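Local coordinates for protein ElaA (Escherichia coli, PDB 5Z6N) that belongs to the GNAT superfamily and probably acts as an N-acetyltransferase that takes its acetyl group from acetyl coenzyme A, at residues Leu17-Gln22 against Asp57-Tyr62; Val112-Gln117 against Asn122-Phe127. All blocks are in the same frame, centred on the assembly; numbering follows the deposited sequence.

How the contacts relate
Both contacts are buried and both lean on the same mixed sheet, but they sit on opposite sides of the chain's centre, with their own centres 22 Å apart and no touch between them. They share no helix or strand. Contact 1 lays helix 14-31 across strand 59-67 and joins parts of the chain 35 residues apart; contact 2 is local, with strand 112-117 meeting the short helix that follows it almost at once. No hydrogen bond crosses either contact. In contact 1 two leucines, an alanine and a tyrosine pack together beside a subunit interface, whereas contact 2 centres on one tyrosine ring that no other chain of the assembly touches.

Contact 1: residues Leu17-Gln22 against Asp57-Tyr62; sequences LYALLQ and DELVAY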
ATOM      1  N   LEU B  17      -7.265   4.064  -6.082  1.00 21.58           N
ATOM      2  CA  LEU B  17      -5.890   3.844  -5.642  1.00 22.99           C
ATOM      3  C   LEU B  17      -5.841   2.877  -4.469  1.00 26.62           C
ATOM      4  O   LEU B  17      -5.000   1.970  -4.431  1.00 26.65           O
ATOM      5  CB  LEU B  17      -5.236   5.172  -5.262  1.00 25.67           C
ATOM      6  CG  LEU B  17      -3.845   4.996  -4.651  1.00 22.27           C
ATOM      7  CD1 LEU B  17      -2.919   4.314  -5.647  1.00 20.00           C
ATOM      8  CD2 LEU B  17      -3.269   6.323  -4.181  1.00 26.69           C
ATOM      9  N   TYR B  18      -6.737   3.059  -3.495  1.00 30.54           N
ATOM     10  CA  TYR B  18      -6.755   2.179  -2.334  1.00 31.11           C
ATOM     11  C   TYR B  18      -6.957   0.726  -2.735  1.00 32.07           C
ATOM     12  O   TYR B  18      -6.341  -0.178  -2.158  1.00 31.08           O
ATOM     13  CB  TYR B  18      -7.852   2.606  -1.362  1.00 24.69           C
ATOM     14  CG  TYR B  18      -7.678   1.998   0.007  1.00 34.07           C
ATOM     15  CD1 TYR B  18      -6.763   2.531   0.903  1.00 40.13           C
ATOM     16  CD2 TYR B  18      -8.404   0.878   0.396  1.00 38.45           C
ATOM     17  CE1 TYR B  18      -6.590   1.986   2.156  1.00 43.65           C
ATOM     18  CE2 TYR B  18      -8.235   0.320   1.652  1.00 43.74           C
ATOM     19  CZ  TYR B  18      -7.329   0.882   2.530  1.00 45.29           C
ATOM     20  OH  TYR B  18      -7.145   0.336   3.782  1.00 43.02           O
ATOM     21  N   ALA B  19      -7.816   0.484  -3.727  1.00 33.28           N
ATOM     22  CA  ALA B  19      -8.176  -0.882  -4.088  1.00 31.56           C
ATOM     23  C   ALA B  19      -7.014  -1.632  -4.729  1.00 23.26           C
ATOM     24  O   ALA B  19      -6.881  -2.846  -4.529  1.00 15.36           O
ATOM     25  CB  ALA B  19      -9.386  -0.868  -5.023  1.00 13.70           C
ATOM     26  N   LEU B  20      -6.162  -0.943  -5.491  1.00 21.18           N
ATOM     27  CA  LEU B  20      -5.121  -1.650  -6.227  1.00 22.21           C
ATOM     28  C   LEU B  20      -3.851  -1.855  -5.414  1.00 22.26           C
ATOM     29  O   LEU B  20      -3.161  -2.861  -5.612  1.00 15.41           O
ATOM     30  CB  LEU B  20      -4.809  -0.927  -7.543  1.00 21.92           C
ATOM     31  CG  LEU B  20      -4.303   0.514  -7.554  1.00 24.07           C
ATOM     32  CD1 LEU B  20      -2.781   0.558  -7.512  1.00 22.81           C
ATOM     33  CD2 LEU B  20      -4.825   1.224  -8.790  1.00 22.76           C
ATOM     34  N   LEU B  21      -3.525  -0.938  -4.501  1.00 24.16           N
ATOM     35  CA  LEU B  21      -2.412  -1.194  -3.593  1.00 26.22           C
ATOM     36  C   LEU B  21      -2.779  -2.265  -2.570  1.00 23.75           C
ATOM     37  O   LEU B  21      -1.937  -3.087  -2.191  1.00 26.61           O
ATOM     38  CB  LEU B  21      -1.989   0.096  -2.893  1.00 30.08           C
ATOM     39  CG  LEU B  21      -1.567   1.262  -3.788  1.00 27.92           C
ATOM     40  CD1 LEU B  21      -1.419   2.525  -2.959  1.00 33.69           C
ATOM     41  CD2 LEU B  21      -0.274   0.934  -4.506  1.00 23.33           C
ATOM     42  N   GLN B  22      -4.036  -2.266  -2.117  1.00 16.34           N
ATOM     43  CA  GLN B  22      -4.494  -3.283  -1.175  1.00 16.28           C
ATOM     44  C   GLN B  22      -4.465  -4.667  -1.803  1.00 18.03           C
ATOM     45  O   GLN B  22      -4.125  -5.654  -1.140  1.00 22.60           O
ATOM     46  CB  GLN B  22      -5.903  -2.937  -0.693  1.00 19.15           C
ATOM     47  CG  GLN B  22      -6.724  -4.109  -0.204  1.00 18.98           C
ATOM     48  CD  GLN B  22      -8.153  -3.706   0.145  1.00 24.14           C
ATOM     49  OE1 GLN B  22      -8.438  -3.331   1.277  1.00 31.52           O
ATOM     50  NE2 GLN B  22      -9.050  -3.777  -0.827  1.00 19.52           N
ATOM     51  N   ASP B  57     -17.614  -4.230  -7.821  1.00 51.70           N
ATOM     52  CA  ASP B  57     -17.046  -3.427  -6.733  1.00 56.62           C
ATOM     53  C   ASP B  57     -16.010  -4.309  -6.038  1.00 55.25           C
ATOM     54  O   ASP B  57     -15.793  -4.224  -4.827  1.00 50.86           O
ATOM     55  CB  ASP B  57     -18.037  -2.848  -5.724  1.00 59.41           C
ATOM     56  CG  ASP B  57     -19.024  -1.893  -6.364  1.00 61.92           C
ATOM     57  OD1 ASP B  57     -19.537  -2.204  -7.461  1.00 65.44           O
ATOM     58  OD2 ASP B  57     -19.286  -0.831  -5.766  1.00 60.10           O
ATOM     59  N   GLU B  58     -15.352  -5.159  -6.822  1.00 52.19           N
ATOM     60  CA  GLU B  58     -14.245  -5.969  -6.337  1.00 49.95           C
ATOM     61  C   GLU B  58     -13.150  -5.966  -7.389  1.00 49.51           C
ATOM     62  O   GLU B  58     -13.417  -6.238  -8.563  1.00 51.65           O
ATOM     63  CB  GLU B  58     -14.690  -7.403  -6.031  1.00 53.08           C
ATOM     64  CG  GLU B  58     -13.650  -8.214  -5.275  1.00 53.20           C
ATOM     65  CD  GLU B  58     -14.237  -8.971  -4.102  1.00 57.25           C
ATOM     66  OE1 GLU B  58     -13.697  -8.839  -2.985  1.00 53.82           O
ATOM     67  OE2 GLU B  58     -15.230  -9.698  -4.308  1.00 63.75           O
ATOM     68  N   LEU B  59     -11.928  -5.643  -6.972  1.00 47.54           N
ATOM     69  CA  LEU B  59     -10.795  -5.553  -7.885  1.00 39.06           C
ATOM     70  C   LEU B  59     -10.140  -6.925  -7.972  1.00 38.32           C
ATOM     71  O   LEU B  59      -9.468  -7.361  -7.030  1.00 44.07           O
ATOM     72  CB  LEU B  59      -9.797  -4.501  -7.417  1.00 38.85           C
ATOM     73  CG  LEU B  59      -8.559  -4.447  -8.305  1.00 13.33           C
ATOM     74  CD1 LEU B  59      -8.909  -3.886  -9.665  1.00 13.51           C
ATOM     75  CD2 LEU B  59      -7.488  -3.628  -7.654  1.00 18.47           C
ATOM     76  N   VAL B  60     -10.331  -7.597  -9.106  1.00 35.09           N
ATOM     77  CA  VAL B  60      -9.942  -8.988  -9.284  1.00 32.65           C
ATOM     78  C   VAL B  60      -8.899  -9.161 -10.381  1.00 25.06           C
ATOM     79  O   VAL B  60      -8.596 -10.291 -10.764  1.00 25.34           O
ATOM     80  CB  VAL B  60     -11.176  -9.870  -9.558  1.00 28.57           C
ATOM     81  CG1 VAL B  60     -12.163  -9.771  -8.397  1.00 29.88           C
ATOM     82  CG2 VAL B  60     -11.841  -9.460 -10.861  1.00 26.87           C
ATOM     83  N   ALA B  61      -8.340  -8.066 -10.893  1.00 20.82           N
ATOM     84  CA  ALA B  61      -7.317  -8.116 -11.929  1.00 14.00           C
ATOM     85  C   ALA B  61      -6.665  -6.747 -12.031  1.00 14.91           C
ATOM     86  O   ALA B  61      -7.345  -5.726 -11.916  1.00 21.38           O
ATOM     87  CB  ALA B  61      -7.906  -8.525 -13.286  1.00 23.41           C
ATOM     88  N   TYR B  62      -5.352  -6.731 -12.257  1.00 15.37           N
ATOM     89  CA  TYR B  62      -4.615  -5.476 -12.243  1.00 14.78           C
ATOM     90  C   TYR B  62      -3.283  -5.637 -12.959  1.00 26.31           C
ATOM     91  O   TYR B  62      -2.664  -6.704 -12.904  1.00 33.86           O
ATOM     92  CB  TYR B  62      -4.375  -4.985 -10.808  1.00 17.46           C
ATOM     93  CG  TYR B  62      -3.434  -3.796 -10.718  1.00 19.04           C
ATOM     94  CD1 TYR B  62      -3.924  -2.509 -10.796  1.00 15.23           C
ATOM     95  CD2 TYR B  62      -2.063  -3.965 -10.575  1.00 11.54           C
ATOM     96  CE1 TYR B  62      -3.094  -1.423 -10.729  1.00 20.37           C
ATOM     97  CE2 TYR B  62      -1.223  -2.885 -10.510  1.00 11.38           C
ATOM     98  CZ  TYR B  62      -1.744  -1.614 -10.586  1.00 22.46           C
ATOM     99  OH  TYR B  62      -0.920  -0.518 -10.518  1.00 28.19           O
TER
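Leu-20 packs its whole side chain on Tyr-62. Its CB lies 3.7 Å from CE1 of the Tyr-62 ring, and the rest of the side chain crosses the ring obliquely from CE1 toward the hydroxyl end. CG of Leu-20 sits between its own backbone N and carbonyl carbon (chi1 60°), which puts both methyls against the tyrosine: CD2 meets Tyr-62 CE1 at 3.7 Å, while CD1 reaches the hydroxyl end, 3.7 Å from Tyr-62 OH.

Leu-59 works through a single methyl. With CG anti to the backbone N (chi1 176°), its CD2 comes up to the helix backbone near Ala-19 O and Leu-20 CA, 3.8 Å from Leu-20 CB and 4.3 Å from Ala-19 CB.

No hydrogen bond crosses the contact; the tyrosine hydroxyls find partners beyond it: Tyr-62 OH has a weak hydrogen bond with Arg-24, while Tyr-18 OH bonds Asp-43 and Gly-41 of the second subunit, where Leu-17 and Leu-21 also pack on their counterparts.

Leu-59 and Tyr-62 face the helix together because Val-60 and Ala-61 form a classic beta bulge opposite Gly-53, shifting the usual alternation by one residue. The helix and strand segments run at 74° to each other with axes 9.1 Å apart, as the first helix of a GNAT fold packs across its N-terminal antiparallel strands.

Contact 2: residues Val112-Gln117 against Asn122-Phe127; sequences VYLGAQ and NFYQSF
Tyr-124, whose side chain meets Leu-114 and Ala-116 of the strand, is tied at its backbone by the shortest sound polar bond here: Phe-127 N donates to Tyr-124 O at 3.1 Å, within segment 122-127. What crosses to the strand is apolar.

Leu-114 covers one face of the Tyr-124 ring. Its CD2 stands 3.8 Å from the Tyr-124 ring centroid and only 5° off the ring normal, a clear CH-pi contact over the middle of the ring. The other methyl lies over the same face but out toward the rim, with Leu-114 CD1 3.8 Å from Tyr-124 CE1. The leucine side chain comes in roughly at right angles to that of the tyrosine. Ala-116, two residues on and on the same side of the strand, brings its CB in obliquely from the same side of the ring plane, 3.5 Å from Tyr-124 CE2. For Tyr-124 itself, CG lies anti to the carbonyl carbon (chi1 -66°), and this carries the ring out from the helix to the strand. Its second face is met by Phe-123, whose CD2 lies 3.9 Å above the plane of the Tyr-124 ring, toward the rim, so the tyrosine is held between a strand leucine and a helix neighbour.

Around them, Met-96 of helix 91-106 touches both Leu-114 and Tyr-124, and Val-80 and Met-146 reach the tyrosine from strands 75-82 and 143-148, which flank strand 112-117 in the sheet. The short helix 121-124 thereby packs over the sheet beside helix 91-106.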
ATOM      1  N   VAL B 112       7.748  -3.951 -25.561  1.00 33.28           N
ATOM      2  CA  VAL B 112       7.203  -4.058 -24.214  1.00 30.21           C
ATOM      3  C   VAL B 112       8.086  -4.997 -23.411  1.00 33.32           C
ATOM      4  O   VAL B 112       8.261  -6.160 -23.789  1.00 40.24           O
ATOM      5  CB  VAL B 112       5.752  -4.561 -24.226  1.00 27.45           C
ATOM      6  CG1 VAL B 112       5.397  -5.168 -22.881  1.00 25.78           C
ATOM      7  CG2 VAL B 112       4.809  -3.428 -24.571  1.00 27.75           C
ATOM      8  N   TYR B 113       8.632  -4.519 -22.313  1.00 27.06           N
ATOM      9  CA  TYR B 113       9.388  -5.362 -21.429  1.00 25.28           C
ATOM     10  C   TYR B 113       8.508  -5.820 -20.276  1.00 26.04           C
ATOM     11  O   TYR B 113       7.611  -5.128 -19.908  1.00 28.72           O
ATOM     12  CB  TYR B 113      10.610  -4.626 -20.886  1.00 27.28           C
ATOM     13  CG  TYR B 113      11.448  -5.462 -19.964  1.00 28.35           C
ATOM     14  CD1 TYR B 113      12.395  -6.301 -20.461  1.00 27.79           C
ATOM     15  CD2 TYR B 113      11.248  -5.444 -18.602  1.00 29.46           C
ATOM     16  CE1 TYR B 113      13.135  -7.089 -19.637  1.00 29.71           C
ATOM     17  CE2 TYR B 113      11.977  -6.241 -17.777  1.00 32.06           C
ATOM     18  CZ  TYR B 113      12.925  -7.046 -18.301  1.00 32.40           C
ATOM     19  OH  TYR B 113      13.663  -7.839 -17.511  1.00 35.44           O
ATOM     20  N   LEU B 114       8.809  -6.968 -19.700  1.00 17.16           N
ATOM     21  CA  LEU B 114       8.070  -7.449 -18.588  1.00 45.41           C
ATOM     22  C   LEU B 114       8.876  -8.360 -17.688  1.00 52.17           C
ATOM     23  O   LEU B 114       9.487  -9.311 -18.110  1.00 54.49           O
ATOM     24  CB  LEU B 114       6.810  -8.139 -19.091  1.00 43.61           C
ATOM     25  CG  LEU B 114       5.851  -8.946 -18.222  1.00 39.26           C
ATOM     26  CD1 LEU B 114       4.532  -9.039 -18.938  1.00 37.03           C
ATOM     27  CD2 LEU B 114       6.389 -10.330 -17.934  1.00 33.17           C
ATOM     28  N   GLY B 115       8.897  -8.057 -16.417  1.00 51.17           N
ATOM     29  CA  GLY B 115       9.622  -8.889 -15.498  1.00 54.85           C
ATOM     30  C   GLY B 115       8.686  -9.962 -15.049  1.00 57.73           C
ATOM     31  O   GLY B 115       7.560  -9.695 -14.782  1.00 67.45           O
ATOM     32  N   ALA B 116       9.130 -11.185 -14.950  1.00 51.62           N
ATOM     33  CA  ALA B 116       8.174 -12.243 -14.680  1.00 46.80           C
ATOM     34  C   ALA B 116       8.799 -13.275 -13.758  1.00 47.12           C
ATOM     35  O   ALA B 116       9.961 -13.170 -13.358  1.00 47.89           O
ATOM     36  CB  ALA B 116       7.709 -12.908 -15.980  1.00 48.27           C
ATOM     37  N   GLN B 117       7.998 -14.278 -13.421  1.00 48.09           N
ATOM     38  CA  GLN B 117       8.486 -15.494 -12.801  1.00 51.95           C
ATOM     39  C   GLN B 117       9.003 -16.445 -13.875  1.00 48.81           C
ATOM     40  O   GLN B 117       8.717 -16.293 -15.066  1.00 50.27           O
ATOM     41  CB  GLN B 117       7.368 -16.169 -12.014  1.00 56.11           C
ATOM     42  CG  GLN B 117       6.703 -15.278 -10.974  1.00 61.11           C
ATOM     43  CD  GLN B 117       7.462 -15.233  -9.661  1.00 63.56           C
ATOM     44  OE1 GLN B 117       8.427 -14.495  -9.517  1.00 64.04           O
ATOM     45  NE2 GLN B 117       7.026 -16.027  -8.697  1.00 61.02           N
ATOM     46  N   ASN B 122       5.846 -19.749 -20.047  1.00 46.49           N
ATOM     47  CA  ASN B 122       5.099 -20.226 -21.207  1.00 44.11           C
ATOM     48  C   ASN B 122       3.797 -19.463 -21.418  1.00 48.67           C
ATOM     49  O   ASN B 122       3.263 -19.474 -22.533  1.00 55.46           O
ATOM     50  CB  ASN B 122       4.801 -21.719 -21.069  1.00 32.14           C
ATOM     51  CG  ASN B 122       5.915 -22.584 -21.611  1.00 34.16           C
ATOM     52  OD1 ASN B 122       6.473 -23.414 -20.895  1.00 35.90           O
ATOM     53  ND2 ASN B 122       6.251 -22.392 -22.882  1.00 33.30           N
ATOM     54  N   PHE B 123       3.273 -18.814 -20.376  1.00 42.00           N
ATOM     55  CA  PHE B 123       2.032 -18.055 -20.500  1.00 34.69           C
ATOM     56  C   PHE B 123       2.286 -16.686 -21.118  1.00 30.06           C
ATOM     57  O   PHE B 123       1.451 -16.182 -21.875  1.00 29.35           O
ATOM     58  CB  PHE B 123       1.360 -17.935 -19.125  1.00 31.66           C
ATOM     59  CG  PHE B 123       0.285 -16.872 -19.042  1.00 29.71           C
ATOM     60  CD1 PHE B 123      -1.033 -17.192 -19.308  1.00 31.22           C
ATOM     61  CD2 PHE B 123       0.581 -15.580 -18.633  1.00 28.35           C
ATOM     62  CE1 PHE B 123      -2.030 -16.239 -19.225  1.00 30.54           C
ATOM     63  CE2 PHE B 123      -0.412 -14.620 -18.541  1.00 26.01           C
ATOM     64  CZ  PHE B 123      -1.722 -14.953 -18.835  1.00 24.97           C
ATOM     65  N   TYR B 124       3.427 -16.073 -20.808  1.00 32.12           N
ATOM     66  CA  TYR B 124       3.787 -14.814 -21.449  1.00 32.92           C
ATOM     67  C   TYR B 124       4.336 -15.026 -22.852  1.00 35.10           C
ATOM     68  O   TYR B 124       4.201 -14.141 -23.703  1.00 35.97           O
ATOM     69  CB  TYR B 124       4.808 -14.051 -20.600  1.00 27.82           C
ATOM     70  CG  TYR B 124       4.268 -13.578 -19.271  1.00 20.92           C
ATOM     71  CD1 TYR B 124       3.200 -12.694 -19.211  1.00 18.79           C
ATOM     72  CD2 TYR B 124       4.831 -14.007 -18.076  1.00 23.85           C
ATOM     73  CE1 TYR B 124       2.701 -12.254 -17.995  1.00 25.07           C
ATOM     74  CE2 TYR B 124       4.341 -13.574 -16.857  1.00 27.98           C
ATOM     75  CZ  TYR B 124       3.277 -12.696 -16.822  1.00 31.21           C
ATOM     76  OH  TYR B 124       2.787 -12.259 -15.609  1.00 35.21           O
ATOM     77  N   GLN B 125       4.962 -16.178 -23.113  1.00 35.79           N
ATOM     78  CA  GLN B 125       5.388 -16.497 -24.471  1.00 31.58           C
ATOM     79  C   GLN B 125       4.208 -16.702 -25.411  1.00 33.27           C
ATOM     80  O   GLN B 125       4.389 -16.637 -26.632  1.00 34.74           O
ATOM     81  CB  GLN B 125       6.275 -17.742 -24.480  1.00 34.96           C
ATOM     82  CG  GLN B 125       7.712 -17.480 -24.076  1.00 40.89           C
ATOM     83  CD  GLN B 125       8.529 -18.752 -23.932  1.00 46.85           C
ATOM     84  OE1 GLN B 125       9.751 -18.707 -23.804  1.00 46.39           O
ATOM     85  NE2 GLN B 125       7.859 -19.894 -23.962  1.00 54.65           N
ATOM     86  N   SER B 126       3.012 -16.951 -24.878  1.00 39.34           N
ATOM     87  CA  SER B 126       1.810 -17.054 -25.696  1.00 41.90           C
ATOM     88  C   SER B 126       1.236 -15.692 -26.066  1.00 41.35           C
ATOM     89  O   SER B 126       0.218 -15.633 -26.765  1.00 47.10           O
ATOM     90  CB  SER B 126       0.743 -17.882 -24.974  1.00 42.89           C
ATOM     91  OG  SER B 126      -0.166 -17.051 -24.274  1.00 43.74           O
ATOM     92  N   PHE B 127       1.857 -14.605 -25.610  1.00 34.00           N
ATOM     93  CA  PHE B 127       1.459 -13.253 -25.975  1.00 32.11           C
ATOM     94  C   PHE B 127       2.503 -12.547 -26.828  1.00 34.02           C
ATOM     95  O   PHE B 127       2.337 -11.363 -27.139  1.00 39.77           O
ATOM     96  CB  PHE B 127       1.172 -12.427 -24.719  1.00 32.62           C
ATOM     97  CG  PHE B 127      -0.055 -12.861 -23.978  1.00 32.43           C
ATOM     98  CD1 PHE B 127      -1.296 -12.351 -24.314  1.00 30.65           C
ATOM     99  CD2 PHE B 127       0.031 -13.777 -22.944  1.00 30.62           C
ATOM    100  CE1 PHE B 127      -2.428 -12.749 -23.637  1.00 26.80           C
ATOM    101  CE2 PHE B 127      -1.098 -14.180 -22.263  1.00 25.44           C
ATOM    102  CZ  PHE B 127      -2.329 -13.664 -22.611  1.00 24.61           C
TER